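PDB 2QEE: BH0493 protein from Bacillus halodurans C-125, which binds zinc and is a putative amidohydrolase, probably a metal-dependent hydrolase or isomerase of the amidohydrolase superfamily. Local coordinates for residues C[19-25]-C[402-407]. Residues are numbered along the deposited sequence; the frame is centred on the assembly and turned at random.
Sequences VNNQPVT and VADLFS
Gln22 and Thr25 lie against Val402, Ala403, Phe406 and Ser407 where strand 24-26, the first strand of what is probably the (beta/alpha) barrel of the amidohydrolase superfamily, begins beside helix 395-414, which brings together parts near the two ends of the chain. Gln22, the first residue to leave helix 8-21, runs along the C-terminal helix. Its CB sits 3.6 Å from Val402 CG1, and CG, anti to the backbone N (chi1 165°), reaches Phe406 CB. The bend at chi2 then lays the amide over Ala403, with CD 3.5 Å from Ala403 CA and OE1 3.4 Å from Ala403 CB. At the tip, NE2 lies beside Ser407 CB and turns back to donate to Pro23 O, of the next residue, at 2.9 Å. With the side chain cut back to an alanine here, Ala403 would probably lose this cover and Pro23 O its amide donor. Deeper in, the Phe406 ring meets Val19 CG1 and Val24 CG2 obliquely, while Lys372 of helix 363-388 makes a cation-pi contact with it. The strand is tied directly to the helix by Thr25 N, which donates to Phe406 O (3.0 Å, N-H...O angle 152°); Trp411 NE1 also binds Thr25 OG1. Zinc ligand His28 follows just beyond this strand. One water joins the two segments, lying 2.9 Å from each of Pro23 O, Thr25 OG1 and Ser407 OG and donating to the Pro23 carbonyl.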
ATOM      1  N   VAL C  19      18.358   5.913  20.699  1.00 14.73           N
ATOM      2  CA  VAL C  19      17.968   4.649  20.020  1.00 13.41           C
ATOM      3  C   VAL C  19      19.119   3.664  20.036  1.00 16.51           C
ATOM      4  O   VAL C  19      18.955   2.490  20.435  1.00 15.39           O
ATOM      5  CB  VAL C  19      17.514   4.955  18.587  1.00 12.09           C
ATOM      6  CG1 VAL C  19      17.326   3.660  17.826  1.00 17.05           C
ATOM      7  CG2 VAL C  19      16.110   5.585  18.639  1.00 13.13           C
ATOM      8  N   ASN C  20      20.311   4.160  19.722  1.00 16.07           N
ATOM      9  CA  ASN C  20      21.498   3.295  19.697  1.00 19.81           C
ATOM     10  C   ASN C  20      21.843   2.766  21.062  1.00 19.22           C
ATOM     11  O   ASN C  20      22.196   1.602  21.183  1.00 22.21           O
ATOM     12  CB  ASN C  20      22.687   3.994  19.050  1.00 20.64           C
ATOM     13  CG  ASN C  20      22.492   4.146  17.525  1.00 19.83           C
ATOM     14  OD1 ASN C  20      21.688   3.419  16.933  1.00 20.88           O
ATOM     15  ND2 ASN C  20      23.226   5.068  16.896  1.00 22.67           N
ATOM     16  N   ASN C  21      21.713   3.600  22.086  1.00 16.63           N
ATOM     17  CA  ASN C  21      22.055   3.218  23.446  1.00 17.13           C
ATOM     18  C   ASN C  21      21.024   2.420  24.245  1.00 18.86           C
ATOM     19  O   ASN C  21      21.359   1.837  25.300  1.00 17.88           O
ATOM     20  CB  ASN C  21      22.398   4.493  24.241  1.00 16.19           C
ATOM     21  CG  ASN C  21      23.665   5.122  23.769  1.00 22.44           C
ATOM     22  OD1 ASN C  21      24.537   4.445  23.235  1.00 22.91           O
ATOM     23  ND2 ASN C  21      23.783   6.445  23.951  1.00 22.99           N
ATOM     24  N   GLN C  22      19.773   2.360  23.772  1.00 18.16           N
ATOM     25  CA  GLN C  22      18.732   1.707  24.532  1.00 18.01           C
ATOM     26  C   GLN C  22      18.906   0.201  24.355  1.00 17.52           C
ATOM     27  O   GLN C  22      18.884  -0.285  23.223  1.00 19.36           O
ATOM     28  CB  GLN C  22      17.347   2.076  23.984  1.00 18.23           C
ATOM     29  CG  GLN C  22      16.203   1.162  24.493  1.00 18.74           C
ATOM     30  CD  GLN C  22      16.030   1.270  26.015  1.00 22.54           C
ATOM     31  OE1 GLN C  22      16.164   2.354  26.610  1.00 20.66           O
ATOM     32  NE2 GLN C  22      15.720   0.127  26.676  1.00 21.47           N
ATOM     33  N   PRO C  23      19.088  -0.533  25.467  1.00 18.31           N
ATOM     34  CA  PRO C  23      19.189  -2.002  25.297  1.00 16.16           C
ATOM     35  C   PRO C  23      17.852  -2.561  24.813  1.00 14.32           C
ATOM     36  O   PRO C  23      16.780  -2.221  25.356  1.00 15.85           O
ATOM     37  CB  PRO C  23      19.455  -2.505  26.713  1.00 16.79           C
ATOM     38  CG  PRO C  23      19.934  -1.277  27.497  1.00 24.93           C
ATOM     39  CD  PRO C  23      19.292  -0.104  26.864  1.00 17.66           C
ATOM     40  N   VAL C  24      17.943  -3.442  23.846  1.00 15.48           N
ATOM     41  CA  VAL C  24      16.772  -4.004  23.220  1.00 14.75           C
ATOM     42  C   VAL C  24      16.291  -5.296  23.880  1.00 15.94           C
ATOM     43  O   VAL C  24      17.106  -6.197  24.145  1.00 16.09           O
ATOM     44  CB  VAL C  24      17.085  -4.310  21.770  1.00 16.80           C
ATOM     45  CG1 VAL C  24      15.889  -4.987  21.090  1.00 21.87           C
ATOM     46  CG2 VAL C  24      17.437  -2.976  21.020  1.00 21.51           C
ATOM     47  N   THR C  25      14.990  -5.386  24.089  1.00 14.33           N
ATOM     48  CA  THR C  25      14.340  -6.698  24.262  1.00 13.34           C
ATOM     49  C   THR C  25      13.869  -7.125  22.891  1.00 15.15           C
ATOM     50  O   THR C  25      13.062  -6.406  22.243  1.00 15.35           O
ATOM     51  CB  THR C  25      13.178  -6.682  25.245  1.00 14.23           C
ATOM     52  OG1 THR C  25      13.712  -6.392  26.556  1.00 17.08           O
ATOM     53  CG2 THR C  25      12.464  -8.030  25.278  1.00 16.69           C
ATOM     54  N   VAL C 402      11.822   5.858  23.936  1.00 13.32           N
ATOM     55  CA  VAL C 402      12.653   4.885  23.257  1.00 14.40           C
ATOM     56  C   VAL C 402      12.683   3.581  24.076  1.00 15.64           C
ATOM     57  O   VAL C 402      12.569   2.478  23.534  1.00 15.28           O
ATOM     58  CB  VAL C 402      14.072   5.436  22.940  1.00 14.39           C
ATOM     59  CG1 VAL C 402      15.026   4.318  22.498  1.00 13.74           C
ATOM     60  CG2 VAL C 402      13.972   6.502  21.817  1.00 12.84           C
ATOM     61  N   ALA C 403      12.750   3.739  25.404  1.00 15.07           N
ATOM     62  CA  ALA C 403      12.726   2.543  26.266  1.00 14.51           C
ATOM     63  C   ALA C 403      11.368   1.830  26.141  1.00 13.21           C
ATOM     64  O   ALA C 403      11.330   0.585  26.156  1.00 15.24           O
ATOM     65  CB  ALA C 403      13.029   2.938  27.724  1.00 14.84           C
ATOM     66  N   ASP C 404      10.266   2.571  26.026  1.00 12.38           N
ATOM     67  CA  ASP C 404       8.957   1.970  25.839  1.00 14.15           C
ATOM     68  C   ASP C 404       8.941   1.146  24.561  1.00 14.74           C
ATOM     69  O   ASP C 404       8.574  -0.040  24.567  1.00 12.51           O
ATOM     70  CB  ASP C 404       7.868   3.053  25.780  1.00 13.63           C
ATOM     71  CG  ASP C 404       7.495   3.585  27.169  1.00 22.10           C
ATOM     72  OD1 ASP C 404       7.752   2.884  28.179  1.00 20.66           O
ATOM     73  OD2 ASP C 404       6.940   4.708  27.252  1.00 19.94           O
ATOM     74  N   LEU C 405       9.390   1.755  23.478  1.00 14.47           N
ATOM     75  CA  LEU C 405       9.295   1.104  22.172  1.00 13.91           C
ATOM     76  C   LEU C 405      10.188  -0.137  22.087  1.00 13.75           C
ATOM     77  O   LEU C 405       9.756  -1.127  21.504  1.00 13.82           O
ATOM     78  CB  LEU C 405       9.722   2.069  21.052  1.00 12.85           C
ATOM     79  CG  LEU C 405       8.733   3.256  20.892  1.00 11.61           C
ATOM     80  CD1 LEU C 405       9.405   4.298  20.018  1.00 15.52           C
ATOM     81  CD2 LEU C 405       7.398   2.755  20.217  1.00 14.12           C
ATOM     82  N   PHE C 406      11.414  -0.079  22.637  1.00 13.15           N
ATOM     83  CA  PHE C 406      12.382  -1.191  22.446  1.00 12.48           C
ATOM     84  C   PHE C 406      12.367  -2.242  23.546  1.00 14.30           C
ATOM     85  O   PHE C 406      13.000  -3.315  23.394  1.00 15.77           O
ATOM     86  CB  PHE C 406      13.817  -0.710  22.188  1.00 13.51           C
ATOM     87  CG  PHE C 406      13.979  -0.058  20.826  1.00 18.51           C
ATOM     88  CD1 PHE C 406      14.298  -0.822  19.697  1.00 17.91           C
ATOM     89  CD2 PHE C 406      13.832   1.322  20.686  1.00 19.77           C
ATOM     90  CE1 PHE C 406      14.412  -0.228  18.432  1.00 17.64           C
ATOM     91  CE2 PHE C 406      13.947   1.914  19.441  1.00 15.77           C
ATOM     92  CZ  PHE C 406      14.277   1.143  18.321  1.00 16.86           C
ATOM     93  N   SER C 407      11.642  -1.943  24.641  1.00 13.20           N
ATOM     94  CA  SER C 407      11.674  -2.853  25.805  1.00 17.31           C
ATOM     95  C   SER C 407      10.459  -2.857  26.697  1.00 18.40           C
ATOM     96  O   SER C 407       9.787  -3.898  26.904  1.00 19.21           O
ATOM     97  CB  SER C 407      12.928  -2.584  26.651  1.00 20.11           C
ATOM     98  OG  SER C 407      12.970  -3.528  27.713  1.00 24.58           O
TER
HETATM   99  O   HOH W   1      15.682  -4.311  27.049  1.00 23.76           O